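Local coordinates for split-soret cytochrome C (Desulfovibrio desulfuricans, PDB 1H21), which carries two heme c groups and probably one [2Fe-2S] cluster per subunit, forms a heme-sharing homodimer and may take part in sulfate reduction, at residues Trp115-Lys120 and Asp143-His148; Ile149-Trp154 and Glu169-Leu174; Pro201-Val206 and Ile226-Pro231. One frame throughout, in Å; residues are numbered along the deposited sequence.

Contact 1 of 3, residues Trp115-Lys120 and Asp143-His148; sequences WYEVTK and DSVLCH. With HEC (heme c), chain H.
Glu117 OE2 receives a hydrogen bond from a water 2.7 Å away, and the same water accepts from Val145 N, 2.8 Å from its oxygen, so a single water bridges the carboxylate to the backbone of 143-148. A second donor to OE2 is Asp228 N, while OE1 is held by Gln203 NE2; both oxygens of this buried acid therefore have partners. The side chain leaves with CG anti to the carbonyl carbon (chi1 -63°), which lays CG alongside the turn, 4.0 Å from Ser144 N and near Val145 CG2. Main chain meets main chain just beside it: Asp143 N donates to Glu117 O at 2.8 Å, in the carbonyl plane and on a lone pair, although bent at 135°. Tyr116 turns the edge of its ring to the same turn, with CE2 3.1 Å from Ser144 O, and its hydroxyl is hydrogen-bonded to Ser150 OG. Ser144 OG accepts from Leu146 N at 3.0 Å, an ST turn that leads into the next helix. There His148 NE2 binds the heme iron at 2.0 Å, opposite His233 of the second subunit. Cys147 beside it is an inferred iron-sulfur ligand, as is Cys86 near Tyr116. The contact ties the C-terminal end of helix 102-118 to the turn leading into helix 147-158, with helix 87-99 packed on Tyr116 and Val145 through Leu89, and helix 165-192 on Tyr116 through Leu174.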
loop_
_atom_site.group_PDB
_atom_site.type_symbol
_atom_site.label_atom_id
_atom_site.label_comp_id
_atom_site.label_asym_id
_atom_site.label_seq_id
_atom_site.Cartn_x
_atom_site.Cartn_y
_atom_site.Cartn_z
ATOM N N TRP A 115 -1.417 13.040 10.177
ATOM C CA TRP A 115 -1.209 12.882 11.599
ATOM C C TRP A 115 0.020 12.020 11.807
ATOM O O TRP A 115 0.912 12.375 12.590
ATOM C CB TRP A 115 -2.446 12.232 12.231
ATOM C CG TRP A 115 -2.209 11.626 13.593
ATOM C CD1 TRP A 115 -2.168 12.282 14.794
ATOM C CD2 TRP A 115 -1.946 10.243 13.879
ATOM N NE1 TRP A 115 -1.892 11.387 15.810
ATOM C CE2 TRP A 115 -1.749 10.132 15.273
ATOM C CE3 TRP A 115 -1.853 9.093 13.088
ATOM C CZ2 TRP A 115 -1.465 8.919 15.892
ATOM C CZ3 TRP A 115 -1.570 7.888 13.704
ATOM C CH2 TRP A 115 -1.378 7.809 15.095
ATOM N N TYR A 116 0.065 10.899 11.082
ATOM C CA TYR A 116 1.176 9.957 11.171
ATOM C C TYR A 116 2.526 10.599 10.856
ATOM O O TYR A 116 3.496 10.390 11.593
ATOM C CB TYR A 116 0.958 8.737 10.268
ATOM C CG TYR A 116 2.026 7.685 10.438
ATOM C CD1 TYR A 116 1.913 6.702 11.416
ATOM C CD2 TYR A 116 3.167 7.691 9.642
ATOM C CE1 TYR A 116 2.915 5.756 11.600
ATOM C CE2 TYR A 116 4.169 6.752 9.812
ATOM C CZ TYR A 116 4.039 5.788 10.794
ATOM O OH TYR A 116 5.043 4.859 10.989
ATOM N N GLU A 117 2.587 11.386 9.787
ATOM C CA GLU A 117 3.841 12.039 9.414
ATOM C C GLU A 117 4.437 12.948 10.510
ATOM O O GLU A 117 5.656 12.963 10.711
ATOM C CB GLU A 117 3.654 12.886 8.159
ATOM C CG GLU A 117 3.262 12.159 6.872
ATOM C CD GLU A 117 3.165 13.131 5.693
ATOM O OE1 GLU A 117 2.896 14.337 5.919
ATOM O OE2 GLU A 117 3.387 12.711 4.538
ATOM N N VAL A 118 3.588 13.702 11.209
ATOM C CA VAL A 118 4.072 14.643 12.216
ATOM C C VAL A 118 4.109 14.233 13.679
ATOM O O VAL A 118 4.919 14.767 14.438
ATOM C CB VAL A 118 3.337 15.993 12.128
ATOM C CG1 VAL A 118 3.555 16.601 10.771
ATOM C CG2 VAL A 118 1.843 15.821 12.405
ATOM N N THR A 119 3.230 13.329 14.090
ATOM C CA THR A 119 3.180 12.901 15.482
ATOM C C THR A 119 4.387 12.062 15.886
ATOM O O THR A 119 4.873 11.239 15.111
ATOM C CB THR A 119 1.853 12.137 15.768
ATOM O OG1 THR A 119 0.749 13.013 15.523
ATOM C CG2 THR A 119 1.773 11.661 17.204
ATOM N N LYS A 120 4.914 12.326 17.080
ATOM C CA LYS A 120 6.040 11.558 17.604
ATOM C C LYS A 120 5.403 10.302 18.142
ATOM O O LYS A 120 4.533 10.372 19.008
ATOM C CB LYS A 120 6.739 12.295 18.736
ATOM C CG LYS A 120 7.386 13.589 18.332
ATOM C CD LYS A 120 8.408 13.971 19.365
ATOM C CE LYS A 120 9.032 15.290 19.016
ATOM N NZ LYS A 120 10.324 15.470 19.741
ATOM N N ASP A 143 7.721 11.682 9.245
ATOM C CA ASP A 143 7.527 12.626 8.142
ATOM C C ASP A 143 7.313 11.806 6.860
ATOM O O ASP A 143 7.500 12.279 5.741
ATOM C CB ASP A 143 8.710 13.593 8.004
ATOM C CG ASP A 143 8.458 14.715 6.964
ATOM O OD1 ASP A 143 7.288 15.090 6.702
ATOM O OD2 ASP A 143 9.453 15.242 6.418
ATOM N N SER A 144 6.911 10.551 7.050
ATOM C CA SER A 144 6.665 9.640 5.946
ATOM C C SER A 144 5.710 8.540 6.345
ATOM O O SER A 144 5.799 7.957 7.418
ATOM C CB SER A 144 7.967 9.010 5.412
ATOM O OG SER A 144 7.732 8.066 4.353
ATOM N N VAL A 145 4.810 8.265 5.421
ATOM C CA VAL A 145 3.790 7.256 5.528
ATOM C C VAL A 145 4.380 5.925 5.019
ATOM O O VAL A 145 3.817 4.843 5.237
ATOM C CB VAL A 145 2.602 7.778 4.697
ATOM C CG1 VAL A 145 1.921 6.698 3.953
ATOM C CG2 VAL A 145 1.643 8.535 5.601
ATOM N N LEU A 146 5.576 6.018 4.439
ATOM C CA LEU A 146 6.282 4.874 3.886
ATOM C C LEU A 146 7.106 4.166 4.941
ATOM O O LEU A 146 7.894 4.802 5.626
ATOM C CB LEU A 146 7.185 5.334 2.742
ATOM C CG LEU A 146 6.468 5.913 1.518
ATOM C CD1 LEU A 146 7.476 6.263 0.442
ATOM C CD2 LEU A 146 5.420 4.905 1.006
ATOM N N CYS A 147 6.908 2.856 5.059
ATOM C CA CYS A 147 7.608 1.978 6.002
ATOM C C CYS A 147 9.140 2.056 5.940
ATOM O O CYS A 147 9.815 2.044 6.971
ATOM C CB CYS A 147 7.194 0.542 5.709
ATOM S SG CYS A 147 6.807 -0.456 7.106
ATOM N N HIS A 148 9.699 2.089 4.731
ATOM C CA HIS A 148 11.149 2.164 4.587
ATOM C C HIS A 148 11.701 3.378 5.285
ATOM O O HIS A 148 12.672 3.269 6.028
ATOM C CB HIS A 148 11.620 2.231 3.132
ATOM C CG HIS A 148 13.085 2.548 3.012
ATOM N ND1 HIS A 148 14.091 1.692 3.391
ATOM C CD2 HIS A 148 13.707 3.703 2.664
ATOM C CE1 HIS A 148 15.256 2.340 3.280
ATOM N NE2 HIS A 148 15.083 3.567 2.839
HETATM FE FE HEC H . 16.434 4.588 1.807
HETATM C CHA HEC H . 16.624 6.267 4.696
HETATM C CHB HEC H . 19.063 2.567 2.779
HETATM C CHC HEC H . 15.801 2.513 -0.812
HETATM C CHD HEC H . 14.448 6.942 0.453
HETATM N NA HEC H . 17.613 4.527 3.389
HETATM C C1A HEC H . 17.437 5.196 4.573
HETATM C C2A HEC H . 18.311 4.719 5.630
HETATM C C3A HEC H . 19.128 3.754 5.030
HETATM C C4A HEC H . 18.677 3.646 3.631
HETATM C CMA HEC H . 20.210 2.887 5.677
HETATM C CAA HEC H . 18.371 5.219 7.085
HETATM C CBA HEC H . 19.377 6.346 7.322
HETATM C CGA HEC H . 18.843 7.747 7.060
HETATM O O1A HEC H . 19.489 8.525 6.327
HETATM O O2A HEC H . 17.792 8.089 7.627
HETATM N NB HEC H . 17.306 2.915 1.090
HETATM C C1B HEC H . 18.410 2.228 1.590
HETATM C C2B HEC H . 18.665 0.980 0.840
HETATM C C3B HEC H . 17.642 0.912 -0.094
HETATM C C4B HEC H . 16.852 2.136 0.044
HETATM C CMB HEC H . 19.841 -0.015 1.013
HETATM C CAB HEC H . 17.421 -0.128 -1.014
HETATM C CBB HEC H . 17.206 -1.498 -0.553
HETATM N NC HEC H . 15.248 4.704 0.223
HETATM C C1C HEC H . 15.063 3.717 -0.738
HETATM C C2C HEC H . 14.059 4.148 -1.697
HETATM C C3C HEC H . 13.623 5.433 -1.351
HETATM C C4C HEC H . 14.426 5.744 -0.182
HETATM C CMC HEC H . 13.658 3.328 -2.944
HETATM C CAC HEC H . 12.769 6.289 -2.097
HETATM C CBC HEC H . 11.332 6.056 -2.394
HETATM N ND HEC H . 15.818 6.282 2.422
HETATM C C1D HEC H . 15.103 7.202 1.689
HETATM C C2D HEC H . 14.790 8.346 2.512
HETATM C C3D HEC H . 15.283 8.146 3.743
HETATM C C4D HEC H . 15.920 6.836 3.676
HETATM C CMD HEC H . 13.991 9.542 2.072
HETATM C CAD HEC H . 15.184 9.126 4.926
HETATM C CBD HEC H . 16.393 10.045 5.008
HETATM C CGD HEC H . 16.327 10.994 6.197
HETATM O O1D HEC H . 16.574 10.551 7.349
HETATM O O2D HEC H . 16.011 12.189 5.970
HETATM O O HOH W 1 4.133 10.268 3.541
#

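Contact 2 of 3, residues Ile149-Trp154 and Glu169-Leu174. Unlike the reference sequence in segment 169-174: Cys171 (reference Ala). With HEC (heme c), chain H.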
loop_
_atom_site.group_PDB
_atom_site.type_symbol
_atom_site.label_atom_id
_atom_site.label_comp_id
_atom_site.label_asym_id
_atom_site.label_seq_id
_atom_site.Cartn_x
_atom_site.Cartn_y
_atom_site.Cartn_z
ATOM N N ILE A 149 11.112 4.535 4.994
ATOM C CA ILE A 149 11.534 5.798 5.588
ATOM C C ILE A 149 11.286 5.895 7.092
ATOM O O ILE A 149 12.125 6.369 7.840
ATOM C CB ILE A 149 10.858 6.972 4.886
ATOM C CG1 ILE A 149 11.259 6.961 3.414
ATOM C CG2 ILE A 149 11.309 8.288 5.504
ATOM C CD1 ILE A 149 10.785 8.135 2.659
ATOM N N SER A 150 10.110 5.470 7.515
ATOM C CA SER A 150 9.722 5.483 8.917
ATOM C C SER A 150 10.676 4.601 9.747
ATOM O O SER A 150 11.337 5.082 10.682
ATOM C CB SER A 150 8.267 4.980 9.028
ATOM O OG SER A 150 7.822 4.845 10.364
ATOM N N VAL A 151 10.774 3.324 9.387
ATOM C CA VAL A 151 11.627 2.395 10.123
ATOM C C VAL A 151 13.136 2.676 10.017
ATOM O O VAL A 151 13.803 2.848 11.035
ATOM C CB VAL A 151 11.323 0.911 9.734
ATOM C CG1 VAL A 151 12.249 -0.038 10.489
ATOM C CG2 VAL A 151 9.851 0.565 10.032
ATOM N N SER A 152 13.666 2.736 8.798
ATOM C CA SER A 152 15.093 2.978 8.584
ATOM C C SER A 152 15.659 4.201 9.316
ATOM O O SER A 152 16.717 4.108 9.942
ATOM C CB SER A 152 15.398 3.041 7.085
ATOM O OG SER A 152 14.952 1.853 6.453
ATOM N N LYS A 153 14.947 5.328 9.263
ATOM C CA LYS A 153 15.366 6.567 9.927
ATOM C C LYS A 153 15.436 6.353 11.454
ATOM O O LYS A 153 16.459 6.611 12.095
ATOM C CB LYS A 153 14.372 7.672 9.583
ATOM C CG LYS A 153 14.835 9.070 9.884
ATOM C CD LYS A 153 13.739 10.040 9.555
ATOM C CE LYS A 153 14.132 11.418 9.990
ATOM N NZ LYS A 153 12.996 12.363 9.808
ATOM N N TRP A 154 14.368 5.806 12.018
ATOM C CA TRP A 154 14.313 5.537 13.452
ATOM C C TRP A 154 15.458 4.617 13.931
ATOM O O TRP A 154 16.103 4.907 14.939
ATOM C CB TRP A 154 12.941 4.938 13.790
ATOM C CG TRP A 154 12.703 4.601 15.237
ATOM C CD1 TRP A 154 12.131 5.407 16.191
ATOM C CD2 TRP A 154 12.937 3.335 15.873
ATOM N NE1 TRP A 154 11.985 4.712 17.367
ATOM C CE2 TRP A 154 12.469 3.440 17.201
ATOM C CE3 TRP A 154 13.488 2.115 15.438
ATOM C CZ2 TRP A 154 12.532 2.370 18.107
ATOM C CZ3 TRP A 154 13.550 1.053 16.334
ATOM C CH2 TRP A 154 13.073 1.187 17.657
ATOM N N GLU A 169 8.886 -4.552 18.286
ATOM C CA GLU A 169 8.031 -4.144 19.396
ATOM C C GLU A 169 7.473 -2.788 18.981
ATOM O O GLU A 169 6.278 -2.535 19.091
ATOM C CB GLU A 169 8.847 -4.005 20.686
ATOM C CG GLU A 169 8.053 -3.512 21.906
ATOM C CD GLU A 169 6.952 -4.468 22.365
ATOM O OE1 GLU A 169 7.170 -5.693 22.388
ATOM O OE2 GLU A 169 5.864 -3.979 22.742
ATOM N N ARG A 170 8.340 -1.935 18.449
ATOM C CA ARG A 170 7.948 -0.608 17.985
ATOM C C ARG A 170 6.839 -0.675 16.939
ATOM O O ARG A 170 5.834 0.029 17.065
ATOM C CB ARG A 170 9.141 0.136 17.376
ATOM C CG ARG A 170 8.781 1.481 16.739
ATOM C CD ARG A 170 9.754 1.812 15.631
ATOM N NE ARG A 170 9.475 3.067 14.934
ATOM C CZ ARG A 170 9.095 3.134 13.658
ATOM N NH1 ARG A 170 8.931 2.017 12.944
ATOM N NH2 ARG A 170 8.921 4.318 13.080
ATOM N N CYS A 171 7.017 -1.495 15.903
ATOM C CA CYS A 171 5.994 -1.574 14.867
ATOM C C CYS A 171 4.684 -2.105 15.432
ATOM O O CYS A 171 3.606 -1.639 15.048
ATOM C CB CYS A 171 6.483 -2.319 13.601
ATOM S SG CYS A 171 7.583 -1.280 12.485
ATOM N N GLY A 172 4.791 -2.944 16.458
ATOM C CA GLY A 172 3.609 -3.502 17.100
ATOM C C GLY A 172 2.813 -2.423 17.812
ATOM O O GLY A 172 1.578 -2.420 17.768
ATOM N N ARG A 173 3.514 -1.493 18.457
ATOM C CA ARG A 173 2.865 -0.402 19.169
ATOM C C ARG A 173 2.311 0.612 18.187
ATOM O O ARG A 173 1.230 1.160 18.410
ATOM C CB ARG A 173 3.843 0.263 20.139
ATOM C CG ARG A 173 4.418 -0.724 21.166
ATOM C CD ARG A 173 5.399 -0.088 22.159
ATOM N NE ARG A 173 6.060 -1.110 22.985
ATOM C CZ ARG A 173 6.659 -0.885 24.156
ATOM N NH1 ARG A 173 6.694 0.344 24.668
ATOM N NH2 ARG A 173 7.247 -1.895 24.800
ATOM N N LEU A 174 3.029 0.842 17.090
ATOM C CA LEU A 174 2.575 1.785 16.077
ATOM C C LEU A 174 1.260 1.297 15.505
ATOM O O LEU A 174 0.365 2.094 15.216
ATOM C CB LEU A 174 3.594 1.931 14.956
ATOM C CG LEU A 174 4.902 2.664 15.266
ATOM C CD1 LEU A 174 5.715 2.759 13.977
ATOM C CD2 LEU A 174 4.623 4.046 15.819
HETATM FE FE HEC H . 16.434 4.588 1.807
HETATM C CHA HEC H . 16.624 6.267 4.696
HETATM C CHB HEC H . 19.063 2.567 2.779
HETATM C CHC HEC H . 15.801 2.513 -0.812
HETATM C CHD HEC H . 14.448 6.942 0.453
HETATM N NA HEC H . 17.613 4.527 3.389
HETATM C C1A HEC H . 17.437 5.196 4.573
HETATM C C2A HEC H . 18.311 4.719 5.630
HETATM C C3A HEC H . 19.128 3.754 5.030
HETATM C C4A HEC H . 18.677 3.646 3.631
HETATM C CMA HEC H . 20.210 2.887 5.677
HETATM C CAA HEC H . 18.371 5.219 7.085
HETATM C CBA HEC H . 19.377 6.346 7.322
HETATM C CGA HEC H . 18.843 7.747 7.060
HETATM O O1A HEC H . 19.489 8.525 6.327
HETATM O O2A HEC H . 17.792 8.089 7.627
HETATM N NB HEC H . 17.306 2.915 1.090
HETATM C C1B HEC H . 18.410 2.228 1.590
HETATM C C2B HEC H . 18.665 0.980 0.840
HETATM C C3B HEC H . 17.642 0.912 -0.094
HETATM C C4B HEC H . 16.852 2.136 0.044
HETATM C CMB HEC H . 19.841 -0.015 1.013
HETATM C CAB HEC H . 17.421 -0.128 -1.014
HETATM C CBB HEC H . 17.206 -1.498 -0.553
HETATM N NC HEC H . 15.248 4.704 0.223
HETATM C C1C HEC H . 15.063 3.717 -0.738
HETATM C C2C HEC H . 14.059 4.148 -1.697
HETATM C C3C HEC H . 13.623 5.433 -1.351
HETATM C C4C HEC H . 14.426 5.744 -0.182
HETATM C CMC HEC H . 13.658 3.328 -2.944
HETATM C CAC HEC H . 12.769 6.289 -2.097
HETATM C CBC HEC H . 11.332 6.056 -2.394
HETATM N ND HEC H . 15.818 6.282 2.422
HETATM C C1D HEC H . 15.103 7.202 1.689
HETATM C C2D HEC H . 14.790 8.346 2.512
HETATM C C3D HEC H . 15.283 8.146 3.743
HETATM C C4D HEC H . 15.920 6.836 3.676
HETATM C CMD HEC H . 13.991 9.542 2.072
HETATM C CAD HEC H . 15.184 9.126 4.926
HETATM C CBD HEC H . 16.393 10.045 5.008
HETATM C CGD HEC H . 16.327 10.994 6.197
HETATM O O1D HEC H . 16.574 10.551 7.349
HETATM O O2D HEC H . 16.011 12.189 5.970
#
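Trp154 offers one face of its indole to Arg170, whose CD sits over the centre of the ring system, 3.4 Å above its plane, in a CH-pi contact with the six-membered ring. Farther along the chain CZ, the guanidinium carbon, lies 4.5 Å from the centroid of the five-membered ring and over its face, which makes a cation-pi interaction. The guanidinium does not lie flat on the indole, since the two planes are 37° apart. One of its faces has Trp154 CB over it, and the opposite face is covered by Leu174 CD1 from its own helix. At its edge Ser150 OG lies in the guanidinium plane and accepts from Arg170 NH2 at 3.0 Å, nearly straight at 166°. The same hydroxyl has a second partner in Tyr116; Trp154 NE1, in turn, is hydrogen-bonded to Pro138 O. Val151 CG2 approaches the remaining terminal nitrogen obliquely, 3.4 Å from Arg170 NH1, and also touches Cys171 SG at 3.8 Å. Cys171, where the reference sequence has alanine, is an inferred ligand of the iron-sulfur cluster. In Arg170, CG leaves anti to the backbone N, and the chain continues extended to NE, carrying the guanidinium across the gap. That gap is wide: the axes of 149-154 and 169-174 come no closer than 12.0 Å, running roughly antiparallel at 137°. Helix 147-158 has heme c against Ile149, Ser152 and Lys153, whereas helix 26-38 packs on helix 165-192 at Glu169, Cys171 and Arg173.

Contact 3 of 3, residues Pro201-Val206 and Ile226-Pro231; sequences PMQASV and IMDCTP. With HEC (heme c), chain F.
Gln203 NE2 donates to Ile226 O at 3.0 Å, the acceptor lying 30° out of the amide plane and the bond bent to 136°; the donor itself stays in the plane of the carbonyl. With Glu117 as its other acceptor, the amide nitrogen spans an acid and a backbone carbonyl. Two residues on, Ser205 OG accepts from Cys229 N at 3.2 Å. The hydroxyl stands between its own backbone N and carbonyl carbon (chi1 65°), and there it donates to Asp228 OD1, at a modelled separation too short to be taken literally. Asp228 gains a weak bond from Thr230 OG1 to OD2, 3.0 Å apart, and its backbone N is taken by Glu117. Apolar contact fills in beside these bonds where Val206 CG1 meets Ile226 CG2 at 3.9 Å; Val206 CG2 lies against the backbone oxygen of Met227. Cys229 SG is covalently bonded to CAB of heme c, a thioether at the former vinyl group, being the first cysteine of a CXXCH motif completed by Cys232 and His233. Helix 204-213 ends in the other such motif, with Cys209, Cys212 and His213, so this contact joins the attachment sites of both hemes. The bonds from Gln203 and Ser205 probably hold the backbone entering the second motif, while the closeness of the Asp228 and Asp143 carboxylates may favour protonation of one of them.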
loop_
_atom_site.group_PDB
_atom_site.type_symbol
_atom_site.label_atom_id
_atom_site.label_comp_id
_atom_site.label_asym_id
_atom_site.label_seq_id
_atom_site.Cartn_x
_atom_site.Cartn_y
_atom_site.Cartn_z
ATOM N N PRO A 201 -4.279 20.297 8.434
ATOM C CA PRO A 201 -4.190 21.048 7.178
ATOM C C PRO A 201 -3.195 20.421 6.191
ATOM O O PRO A 201 -2.411 19.526 6.554
ATOM C CB PRO A 201 -3.729 22.426 7.654
ATOM C CG PRO A 201 -2.904 22.102 8.889
ATOM C CD PRO A 201 -3.737 21.070 9.570
ATOM N N MET A 202 -3.242 20.860 4.939
ATOM C CA MET A 202 -2.310 20.330 3.957
ATOM C C MET A 202 -0.871 20.669 4.387
ATOM O O MET A 202 -0.638 21.691 5.063
ATOM C CB MET A 202 -2.605 20.907 2.565
ATOM C CG MET A 202 -1.612 20.490 1.494
ATOM S SD MET A 202 -2.165 20.795 -0.162
ATOM C CE MET A 202 -3.257 19.362 -0.372
ATOM N N GLN A 203 0.074 19.802 4.006
ATOM C CA GLN A 203 1.478 20.003 4.329
ATOM C C GLN A 203 2.013 21.228 3.591
ATOM O O GLN A 203 1.592 21.533 2.474
ATOM C CB GLN A 203 2.322 18.769 3.967
ATOM C CG GLN A 203 1.888 17.471 4.600
ATOM C CD GLN A 203 1.093 16.625 3.636
ATOM O OE1 GLN A 203 0.204 17.107 2.964
ATOM N NE2 GLN A 203 1.397 15.361 3.571
ATOM N N ALA A 204 2.972 21.899 4.212
ATOM C CA ALA A 204 3.577 23.097 3.650
ATOM C C ALA A 204 4.178 22.866 2.284
ATOM O O ALA A 204 3.836 23.550 1.320
ATOM C CB ALA A 204 4.643 23.626 4.592
ATOM N N SER A 205 5.088 21.901 2.207
ATOM C CA SER A 205 5.756 21.586 0.947
ATOM C C SER A 205 4.755 21.174 -0.133
ATOM O O SER A 205 4.826 21.666 -1.265
ATOM C CB SER A 205 6.804 20.496 1.162
ATOM O OG SER A 205 6.182 19.294 1.547
ATOM N N VAL A 206 3.791 20.325 0.233
ATOM C CA VAL A 206 2.777 19.866 -0.714
ATOM C C VAL A 206 2.039 21.041 -1.340
ATOM O O VAL A 206 1.865 21.098 -2.562
ATOM C CB VAL A 206 1.776 18.922 -0.049
ATOM C CG1 VAL A 206 0.793 18.406 -1.079
ATOM C CG2 VAL A 206 2.505 17.770 0.609
ATOM N N ILE A 226 0.465 13.057 -2.497
ATOM C CA ILE A 226 0.507 14.155 -1.556
ATOM C C ILE A 226 1.275 13.837 -0.286
ATOM O O ILE A 226 0.928 14.291 0.802
ATOM C CB ILE A 226 -0.886 14.717 -1.269
ATOM C CG1 ILE A 226 -1.845 13.592 -0.893
ATOM C CG2 ILE A 226 -1.381 15.508 -2.492
ATOM C CD1 ILE A 226 -3.285 14.062 -0.729
ATOM N N MET A 227 2.310 13.018 -0.438
ATOM C CA MET A 227 3.178 12.692 0.674
ATOM C C MET A 227 4.011 13.966 0.850
ATOM O O MET A 227 4.196 14.723 -0.116
ATOM C CB MET A 227 4.130 11.564 0.296
ATOM C CG MET A 227 3.556 10.194 0.396
ATOM S SD MET A 227 4.806 9.026 -0.008
ATOM C CE MET A 227 4.801 9.266 -1.861
ATOM N N ASP A 228 4.490 14.225 2.062
ATOM C CA ASP A 228 5.308 15.405 2.259
ATOM C C ASP A 228 6.554 15.263 1.394
ATOM O O ASP A 228 7.223 14.217 1.408
ATOM C CB ASP A 228 5.691 15.585 3.713
ATOM C CG ASP A 228 6.396 16.881 3.934
ATOM O OD1 ASP A 228 5.859 17.914 3.504
ATOM O OD2 ASP A 228 7.515 16.883 4.461
ATOM N N CYS A 229 6.851 16.300 0.620
ATOM C CA CYS A 229 7.979 16.271 -0.300
ATOM C C CYS A 229 9.370 16.399 0.313
ATOM O O CYS A 229 10.351 15.972 -0.292
ATOM C CB CYS A 229 7.795 17.362 -1.329
ATOM S SG CYS A 229 6.080 17.604 -1.754
ATOM N N THR A 230 9.445 16.904 1.538
ATOM C CA THR A 230 10.701 17.156 2.218
ATOM C C THR A 230 11.778 16.055 2.283
ATOM O O THR A 230 12.943 16.278 1.910
ATOM C CB THR A 230 10.415 17.685 3.664
ATOM O OG1 THR A 230 9.599 18.866 3.588
ATOM C CG2 THR A 230 11.725 18.013 4.410
ATOM N N PRO A 231 11.404 14.841 2.710
ATOM C CA PRO A 231 12.406 13.767 2.815
ATOM C C PRO A 231 13.232 13.439 1.582
ATOM O O PRO A 231 14.453 13.237 1.657
ATOM C CB PRO A 231 11.569 12.561 3.241
ATOM C CG PRO A 231 10.407 13.193 3.979
ATOM C CD PRO A 231 10.065 14.364 3.102
HETATM FE FE HEC F . 8.792 13.339 -5.979
HETATM C CHA HEC F . 9.882 12.454 -9.083
HETATM C CHB HEC F . 7.672 16.269 -7.136
HETATM C CHC HEC F . 7.217 13.772 -3.130
HETATM C CHD HEC F . 10.706 10.858 -4.602
HETATM N NA HEC F . 8.695 14.141 -7.738
HETATM C C1A HEC F . 9.107 13.616 -8.952
HETATM C C2A HEC F . 8.764 14.518 -10.062
HETATM C C3A HEC F . 8.182 15.581 -9.484
HETATM C C4A HEC F . 8.175 15.361 -8.063
HETATM C CMA HEC F . 7.691 16.822 -10.224
HETATM C CAA HEC F . 9.076 14.426 -11.576
HETATM C CBA HEC F . 10.450 14.900 -12.092
HETATM C CGA HEC F . 11.552 13.873 -11.933
HETATM O O1A HEC F . 12.620 14.243 -11.403
HETATM O O2A HEC F . 11.350 12.710 -12.343
HETATM N NB HEC F . 7.686 14.738 -5.288
HETATM C C1B HEC F . 7.432 15.959 -5.830
HETATM C C2B HEC F . 6.587 16.742 -5.021
HETATM C C3B HEC F . 6.254 15.981 -3.920
HETATM C C4B HEC F . 6.999 14.725 -4.116
HETATM C CMB HEC F . 6.133 18.124 -5.443
HETATM C CAB HEC F . 5.425 16.290 -2.817
HETATM C CBB HEC F . 3.991 16.213 -2.829
HETATM N NC HEC F . 8.870 12.480 -4.243
HETATM C C1C HEC F . 8.128 12.774 -3.146
HETATM C C2C HEC F . 8.509 11.943 -2.040
HETATM C C3C HEC F . 9.522 11.121 -2.475
HETATM C C4C HEC F . 9.734 11.465 -3.822
HETATM C CMC HEC F . 7.898 11.964 -0.627
HETATM C CAC HEC F . 10.225 10.136 -1.800
HETATM C CBC HEC F . 9.579 8.919 -1.315
HETATM N ND HEC F . 10.041 11.968 -6.674
HETATM C C1D HEC F . 10.868 11.102 -5.952
HETATM C C2D HEC F . 11.804 10.381 -6.844
HETATM C C3D HEC F . 11.471 10.733 -8.121
HETATM C C4D HEC F . 10.375 11.720 -8.017
HETATM C CMD HEC F . 12.938 9.473 -6.447
HETATM C CAD HEC F . 12.063 10.182 -9.425
HETATM C CBD HEC F . 13.131 11.069 -10.066
HETATM C CGD HEC F . 13.637 10.495 -11.365
HETATM O O1D HEC F . 12.996 10.761 -12.388
HETATM O O2D HEC F . 14.631 9.735 -11.374
#

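All three contacts are largely buried and border the second subunit, but they lie at different depths: contact 1 is nearest the centre of the chain and contact 3 farthest out. Contacts 1 and 2 share helix 147-158 and the heme c of chain H, and meet through the hydroxyls of Tyr116 and Ser150. Contact 3 joins contact 1 through the polar end of Glu117, yet does not touch contact 2. Their chemistry differs accordingly. A buried acid and a water link turn and helix end in contact 1, an arginine over indole bridges two separated helices in contact 2, and bonds from Gln203 and Ser205 meet the backbone of a heme-attachment loop in contact 3.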